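Long-range contacts in sulfate transporter 4.1, chloroplastic (Arabidopsis thaliana, PDB 7LHV), which cotransports sulfate and protons across a membrane and may play a role in regulating sulfate assimilation: residues I225-Y231 / K252-F258; Y116-A120 / P151-S156. The contacts are given in a common frame with arbitrary orientation. Numbering follows the deposited sequence.

Interaction 1. Residues I225-Y231 / K252-F258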
loop_
_atom_site.group_PDB
_atom_site.type_symbol
_atom_site.label_atom_id
_atom_site.label_comp_id
_atom_site.label_asym_id
_atom_site.label_seq_id
_atom_site.Cartn_x
_atom_site.Cartn_y
_atom_site.Cartn_z
ATOM N N ILE A 225 10.802 -32.980 -12.631
ATOM C CA ILE A 225 11.527 -33.714 -13.667
ATOM C C ILE A 225 12.610 -34.611 -13.071
ATOM O O ILE A 225 13.113 -35.515 -13.751
ATOM C CB ILE A 225 12.130 -32.736 -14.700
ATOM C CG1 ILE A 225 12.614 -33.483 -15.944
ATOM C CG2 ILE A 225 13.303 -31.997 -14.105
ATOM C CD1 ILE A 225 11.505 -34.127 -16.740
ATOM N N LYS A 226 12.981 -34.393 -11.805
ATOM C CA LYS A 226 14.035 -35.198 -11.194
ATOM C C LYS A 226 13.631 -36.661 -11.067
ATOM O O LYS A 226 14.492 -37.545 -11.111
ATOM C CB LYS A 226 14.410 -34.624 -9.826
ATOM C CG LYS A 226 13.415 -34.910 -8.720
ATOM C CD LYS A 226 13.770 -34.148 -7.459
ATOM C CE LYS A 226 12.720 -34.341 -6.382
ATOM N NZ LYS A 226 12.965 -33.458 -5.211
ATOM N N TYR A 227 12.335 -36.937 -10.902
ATOM C CA TYR A 227 11.882 -38.323 -10.865
ATOM C C TYR A 227 11.988 -38.967 -12.240
ATOM O O TYR A 227 12.281 -40.162 -12.352
ATOM C CB TYR A 227 10.450 -38.394 -10.344
ATOM C CG TYR A 227 10.293 -37.881 -8.935
ATOM C CD1 TYR A 227 10.634 -38.672 -7.848
ATOM C CD2 TYR A 227 9.819 -36.602 -8.690
ATOM C CE1 TYR A 227 10.496 -38.208 -6.557
ATOM C CE2 TYR A 227 9.680 -36.129 -7.403
ATOM C CZ TYR A 227 10.020 -36.936 -6.340
ATOM O OH TYR A 227 9.883 -36.468 -5.054
ATOM N N PHE A 228 11.734 -38.193 -13.297
ATOM C CA PHE A 228 11.946 -38.699 -14.647
ATOM C C PHE A 228 13.417 -39.001 -14.887
ATOM O O PHE A 228 13.762 -40.036 -15.466
ATOM C CB PHE A 228 11.447 -37.686 -15.677
ATOM C CG PHE A 228 9.954 -37.647 -15.835
ATOM C CD1 PHE A 228 9.117 -38.122 -14.843
ATOM C CD2 PHE A 228 9.388 -37.123 -16.982
ATOM C CE1 PHE A 228 7.751 -38.074 -14.993
ATOM C CE2 PHE A 228 8.023 -37.076 -17.138
ATOM C CZ PHE A 228 7.203 -37.552 -16.141
ATOM N N LEU A 229 14.300 -38.102 -14.446
ATOM C CA LEU A 229 15.730 -38.289 -14.672
ATOM C C LEU A 229 16.250 -39.516 -13.938
ATOM O O LEU A 229 17.062 -40.276 -14.478
ATOM C CB LEU A 229 16.497 -37.041 -14.236
ATOM C CG LEU A 229 16.195 -35.758 -15.006
ATOM C CD1 LEU A 229 16.964 -34.597 -14.407
ATOM C CD2 LEU A 229 16.532 -35.929 -16.473
ATOM N N GLY A 230 15.796 -39.729 -12.706
ATOM C CA GLY A 230 16.206 -40.869 -11.918
ATOM C C GLY A 230 17.255 -40.591 -10.866
ATOM O O GLY A 230 17.572 -41.494 -10.085
ATOM N N TYR A 231 17.803 -39.378 -10.815
ATOM C CA TYR A 231 18.786 -39.015 -9.807
ATOM C C TYR A 231 18.341 -37.749 -9.090
ATOM O O TYR A 231 17.669 -36.891 -9.668
ATOM C CB TYR A 231 20.183 -38.810 -10.414
ATOM C CG TYR A 231 20.236 -37.826 -11.562
ATOM C CD1 TYR A 231 20.425 -36.472 -11.334
ATOM C CD2 TYR A 231 20.119 -38.256 -12.875
ATOM C CE1 TYR A 231 20.483 -35.574 -12.378
ATOM C CE2 TYR A 231 20.177 -37.365 -13.924
ATOM C CZ TYR A 231 20.358 -36.026 -13.670
ATOM O OH TYR A 231 20.415 -35.134 -14.717
ATOM N N LYS A 252 24.276 -39.495 -14.246
ATOM C CA LYS A 252 23.543 -40.527 -13.522
ATOM C C LYS A 252 22.161 -40.774 -14.119
ATOM O O LYS A 252 21.229 -41.154 -13.408
ATOM C CB LYS A 252 23.421 -40.160 -12.044
ATOM C CG LYS A 252 24.742 -40.076 -11.309
ATOM C CD LYS A 252 24.573 -39.417 -9.952
ATOM C CE LYS A 252 24.530 -37.904 -10.081
ATOM N NZ LYS A 252 24.346 -37.234 -8.765
ATOM N N PHE A 253 22.015 -40.562 -15.423
ATOM C CA PHE A 253 20.721 -40.707 -16.075
ATOM C C PHE A 253 20.332 -42.176 -16.198
ATOM O O PHE A 253 21.177 -43.042 -16.440
ATOM C CB PHE A 253 20.763 -40.051 -17.454
ATOM C CG PHE A 253 19.433 -39.998 -18.146
ATOM C CD1 PHE A 253 18.435 -39.154 -17.694
ATOM C CD2 PHE A 253 19.190 -40.778 -19.262
ATOM C CE1 PHE A 253 17.215 -39.100 -18.334
ATOM C CE2 PHE A 253 17.972 -40.726 -19.906
ATOM C CZ PHE A 253 16.984 -39.887 -19.442
ATOM N N GLN A 254 19.040 -42.454 -16.025
ATOM C CA GLN A 254 18.484 -43.788 -16.212
ATOM C C GLN A 254 17.377 -43.741 -17.255
ATOM O O GLN A 254 16.565 -42.812 -17.269
ATOM C CB GLN A 254 17.932 -44.366 -14.905
ATOM C CG GLN A 254 18.982 -44.745 -13.878
ATOM C CD GLN A 254 19.405 -43.577 -13.021
ATOM O OE1 GLN A 254 18.720 -42.557 -12.964
ATOM N NE2 GLN A 254 20.535 -43.719 -12.340
ATOM N N TRP A 255 17.347 -44.750 -18.122
ATOM C CA TRP A 255 16.371 -44.831 -19.206
ATOM C C TRP A 255 14.985 -45.298 -18.756
ATOM O O TRP A 255 13.986 -44.716 -19.199
ATOM C CB TRP A 255 16.889 -45.748 -20.320
ATOM C CG TRP A 255 17.667 -45.031 -21.383
ATOM C CD1 TRP A 255 18.022 -43.714 -21.391
ATOM C CD2 TRP A 255 18.177 -45.591 -22.600
ATOM N NE1 TRP A 255 18.727 -43.420 -22.533
ATOM C CE2 TRP A 255 18.835 -44.555 -23.292
ATOM C CE3 TRP A 255 18.143 -46.868 -23.170
ATOM C CZ2 TRP A 255 19.453 -44.756 -24.525
ATOM C CZ3 TRP A 255 18.758 -47.065 -24.393
ATOM C CH2 TRP A 255 19.404 -46.015 -25.057
ATOM N N PRO A 256 14.859 -46.342 -17.930
ATOM C CA PRO A 256 13.518 -46.858 -17.590
ATOM C C PRO A 256 12.622 -45.809 -16.946
ATOM O O PRO A 256 11.475 -45.641 -17.386
ATOM C CB PRO A 256 13.816 -48.020 -16.632
ATOM C CG PRO A 256 15.145 -48.491 -17.048
ATOM C CD PRO A 256 15.908 -47.260 -17.440
ATOM N N PRO A 257 13.065 -45.109 -15.884
ATOM C CA PRO A 257 12.149 -44.127 -15.278
ATOM C C PRO A 257 11.780 -42.999 -16.221
ATOM O O PRO A 257 10.630 -42.546 -16.215
ATOM C CB PRO A 257 12.929 -43.626 -14.057
ATOM C CG PRO A 257 14.327 -43.792 -14.429
ATOM C CD PRO A 257 14.380 -45.064 -15.217
ATOM N N PHE A 258 12.724 -42.541 -17.048
ATOM C CA PHE A 258 12.415 -41.470 -17.987
ATOM C C PHE A 258 11.401 -41.922 -19.027
ATOM O O PHE A 258 10.466 -41.183 -19.351
ATOM C CB PHE A 258 13.687 -40.970 -18.666
ATOM C CG PHE A 258 13.508 -39.674 -19.398
ATOM C CD1 PHE A 258 13.501 -38.474 -18.711
ATOM C CD2 PHE A 258 13.338 -39.656 -20.771
ATOM C CE1 PHE A 258 13.332 -37.278 -19.379
ATOM C CE2 PHE A 258 13.171 -38.463 -21.445
ATOM C CZ PHE A 258 13.168 -37.273 -20.748
#
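How a chain reverses between two membrane helices is illustrated by the end of helix 206-229 and the start of helix 255-277, which in the SLC26 fold belong to the gate domain. The short helix 239-249 lies in the intervening connection, and Ile225, whose CD1 comes within 4.5 Å of Phe258 CE1, also packs on its Ile246. Tyr227 turns its ring away to helix 431-443, so that here its backbone serves, with O 3.9 Å from Pro257 CB. The closest pair of CA atoms is Phe228 with Phe258, 4.4 Å apart, and Phe228 CB lies 3.7 Å from Phe258 CD1. Leu229 ends the helix; its carbonyl O accepts a weak hydrogen bond from Gln254 N (3.3 Å), while its CD2 packs 3.7 Å from Phe253 CE1. Gly230 then breaks the helix with a phi of 101°. A side chain there would jam against the preceding carbonyl, and its CB would sit tightly against Pro257. Tyr231 leaves in an extended conformation. Its p rotamer lays the ring along the loop that leads into helix 255-277, its OH hydrogen-bonded to Ile246 O and its CD2 3.1 Å from Lys252 O.

Interaction 2. Residues Y116-A120 / P151-S156; sequences YAKLA and PVALVS. With SO4 (sulfate ion), chain D.
Tyr116, in the last turn of helix 91-119, points its CB toward the 151-156 segment and with chi1 near -67° (m) and chi2 near -29° lays its ring across the start of the opposing helix. Its CB meets Pro151 CB at 3.8 Å and its CD2 meets Pro151 O at 3.4 Å; one ring face lies over Val152 C and Ala153 N, the latter 4.1 Å from Tyr116 CZ. Pro151 (psi 143°) and Val152 (-131/163°) are extended, Val152 being the N-cap, and 153-156 are helical. Such an extended entry into a helix N terminus is a hallmark of the SLC26 transport site, where strands 149-150 and 388-389 pair and lead into helices 153-166 and 391-399. Ala153 N donates a hydrogen bond to sulfate O3 (3.2 Å, 171°), and Phe391 N and Ser392 OG complete the anion's bonding, consistent with bound substrate. Tyr116 OH is 3.5 Å from sulfate O4. One turn on, Ser156 (m) bonds through OG to Val152 O (2.8 Å) and to Tyr385 OH. That OG packs 3.6 Å from Tyr116 CB. The closest CA pair is Ala120 with Ser156, 4.8 Å apart, and Leu119 CD2 stands 3.9 Å from Ala153 O.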
loop_
_atom_site.group_PDB
_atom_site.type_symbol
_atom_site.label_atom_id
_atom_site.label_comp_id
_atom_site.label_asym_id
_atom_site.label_seq_id
_atom_site.Cartn_x
_atom_site.Cartn_y
_atom_site.Cartn_z
ATOM N N TYR A 116 0.480 -34.565 -4.998
ATOM C CA TYR A 116 0.743 -33.273 -4.380
ATOM C C TYR A 116 1.440 -33.423 -3.036
ATOM O O TYR A 116 2.284 -32.592 -2.684
ATOM C CB TYR A 116 -0.558 -32.495 -4.215
ATOM C CG TYR A 116 -1.183 -32.070 -5.518
ATOM C CD1 TYR A 116 -0.402 -31.817 -6.633
ATOM C CD2 TYR A 116 -2.555 -31.925 -5.634
ATOM C CE1 TYR A 116 -0.971 -31.430 -7.826
ATOM C CE2 TYR A 116 -3.132 -31.538 -6.820
ATOM C CZ TYR A 116 -2.337 -31.291 -7.913
ATOM O OH TYR A 116 -2.911 -30.906 -9.098
ATOM N N ALA A 117 1.100 -34.462 -2.268
ATOM C CA ALA A 117 1.827 -34.716 -1.029
ATOM C C ALA A 117 3.290 -35.012 -1.311
ATOM O O ALA A 117 4.176 -34.556 -0.579
ATOM C CB ALA A 117 1.188 -35.873 -0.268
ATOM N N LYS A 118 3.564 -35.782 -2.365
ATOM C CA LYS A 118 4.949 -36.019 -2.762
ATOM C C LYS A 118 5.633 -34.722 -3.174
ATOM O O LYS A 118 6.821 -34.524 -2.901
ATOM C CB LYS A 118 5.000 -37.036 -3.899
ATOM C CG LYS A 118 4.993 -38.477 -3.440
ATOM C CD LYS A 118 6.292 -38.836 -2.745
ATOM C CE LYS A 118 7.450 -38.822 -3.721
ATOM N NZ LYS A 118 7.330 -39.914 -4.724
ATOM N N LEU A 119 4.899 -33.830 -3.845
ATOM C CA LEU A 119 5.476 -32.554 -4.258
ATOM C C LEU A 119 5.872 -31.702 -3.059
ATOM O O LEU A 119 6.909 -31.029 -3.083
ATOM C CB LEU A 119 4.488 -31.798 -5.148
ATOM C CG LEU A 119 4.808 -30.340 -5.470
ATOM C CD1 LEU A 119 6.098 -30.236 -6.253
ATOM C CD2 LEU A 119 3.667 -29.710 -6.239
ATOM N N ALA A 120 5.060 -31.714 -2.002
ATOM C CA ALA A 120 5.334 -30.896 -0.827
ATOM C C ALA A 120 6.493 -31.418 0.008
ATOM O O ALA A 120 6.919 -30.730 0.940
ATOM C CB ALA A 120 4.083 -30.797 0.047
ATOM N N PRO A 151 -5.555 -30.839 -1.421
ATOM C CA PRO A 151 -4.243 -30.356 -1.858
ATOM C C PRO A 151 -4.316 -29.718 -3.235
ATOM O O PRO A 151 -5.057 -30.169 -4.111
ATOM C CB PRO A 151 -3.386 -31.628 -1.875
ATOM C CG PRO A 151 -4.115 -32.603 -1.032
ATOM C CD PRO A 151 -5.561 -32.292 -1.202
ATOM N N VAL A 152 -3.533 -28.658 -3.422
ATOM C CA VAL A 152 -3.387 -28.006 -4.716
ATOM C C VAL A 152 -1.900 -27.828 -4.987
ATOM O O VAL A 152 -1.063 -27.935 -4.089
ATOM C CB VAL A 152 -4.121 -26.651 -4.788
ATOM C CG1 VAL A 152 -5.596 -26.835 -4.501
ATOM C CG2 VAL A 152 -3.512 -25.667 -3.824
ATOM N N ALA A 153 -1.575 -27.574 -6.255
ATOM C CA ALA A 153 -0.173 -27.490 -6.651
ATOM C C ALA A 153 0.529 -26.310 -5.988
ATOM O O ALA A 153 1.648 -26.450 -5.483
ATOM C CB ALA A 153 -0.066 -27.394 -8.171
ATOM N N LEU A 154 -0.117 -25.144 -5.964
ATOM C CA LEU A 154 0.549 -23.940 -5.480
ATOM C C LEU A 154 0.776 -23.992 -3.973
ATOM O O LEU A 154 1.865 -23.662 -3.488
ATOM C CB LEU A 154 -0.265 -22.705 -5.860
ATOM C CG LEU A 154 0.394 -21.360 -5.567
ATOM C CD1 LEU A 154 1.728 -21.271 -6.273
ATOM C CD2 LEU A 154 -0.512 -20.224 -5.995
ATOM N N VAL A 155 -0.244 -24.390 -3.213
ATOM C CA VAL A 155 -0.094 -24.463 -1.764
ATOM C C VAL A 155 0.918 -25.536 -1.388
ATOM O O VAL A 155 1.700 -25.364 -0.448
ATOM C CB VAL A 155 -1.459 -24.697 -1.096
ATOM C CG1 VAL A 155 -1.288 -25.145 0.336
ATOM C CG2 VAL A 155 -2.287 -23.430 -1.152
ATOM N N SER A 156 0.929 -26.652 -2.119
ATOM C CA SER A 156 1.938 -27.678 -1.878
ATOM C C SER A 156 3.339 -27.147 -2.156
ATOM O O SER A 156 4.279 -27.436 -1.408
ATOM C CB SER A 156 1.653 -28.910 -2.733
ATOM O OG SER A 156 0.443 -29.533 -2.340
HETATM S S SO4 D . -5.053 -27.250 -8.942
HETATM O O1 SO4 D . -5.102 -27.349 -10.395
HETATM O O2 SO4 D . -5.993 -26.230 -8.496
HETATM O O3 SO4 D . -3.707 -26.874 -8.530
HETATM O O4 SO4 D . -5.403 -28.537 -8.350
#

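From the N terminus, interaction 2 comes first: the end of helix 91-119 meets the start of helix 153-166, closing a loop of 30 residues that includes helix 125-141. The chain then runs through helices 173-194 and 206-229 before interaction 1 closes a second, shorter loop onto helix 255-277. The two loops thus follow in series, neither enclosing nor crossing the other. Their centres lie 21 Å apart, yet they touch by packing, Tyr227 OH being 3.6 Å from Lys118 CE. In SLC26 terms interaction 2 lies in the core domain and interaction 1 in the gate domain; helix 431-443 borders both, receiving Phe228 from one and Tyr116 from the other.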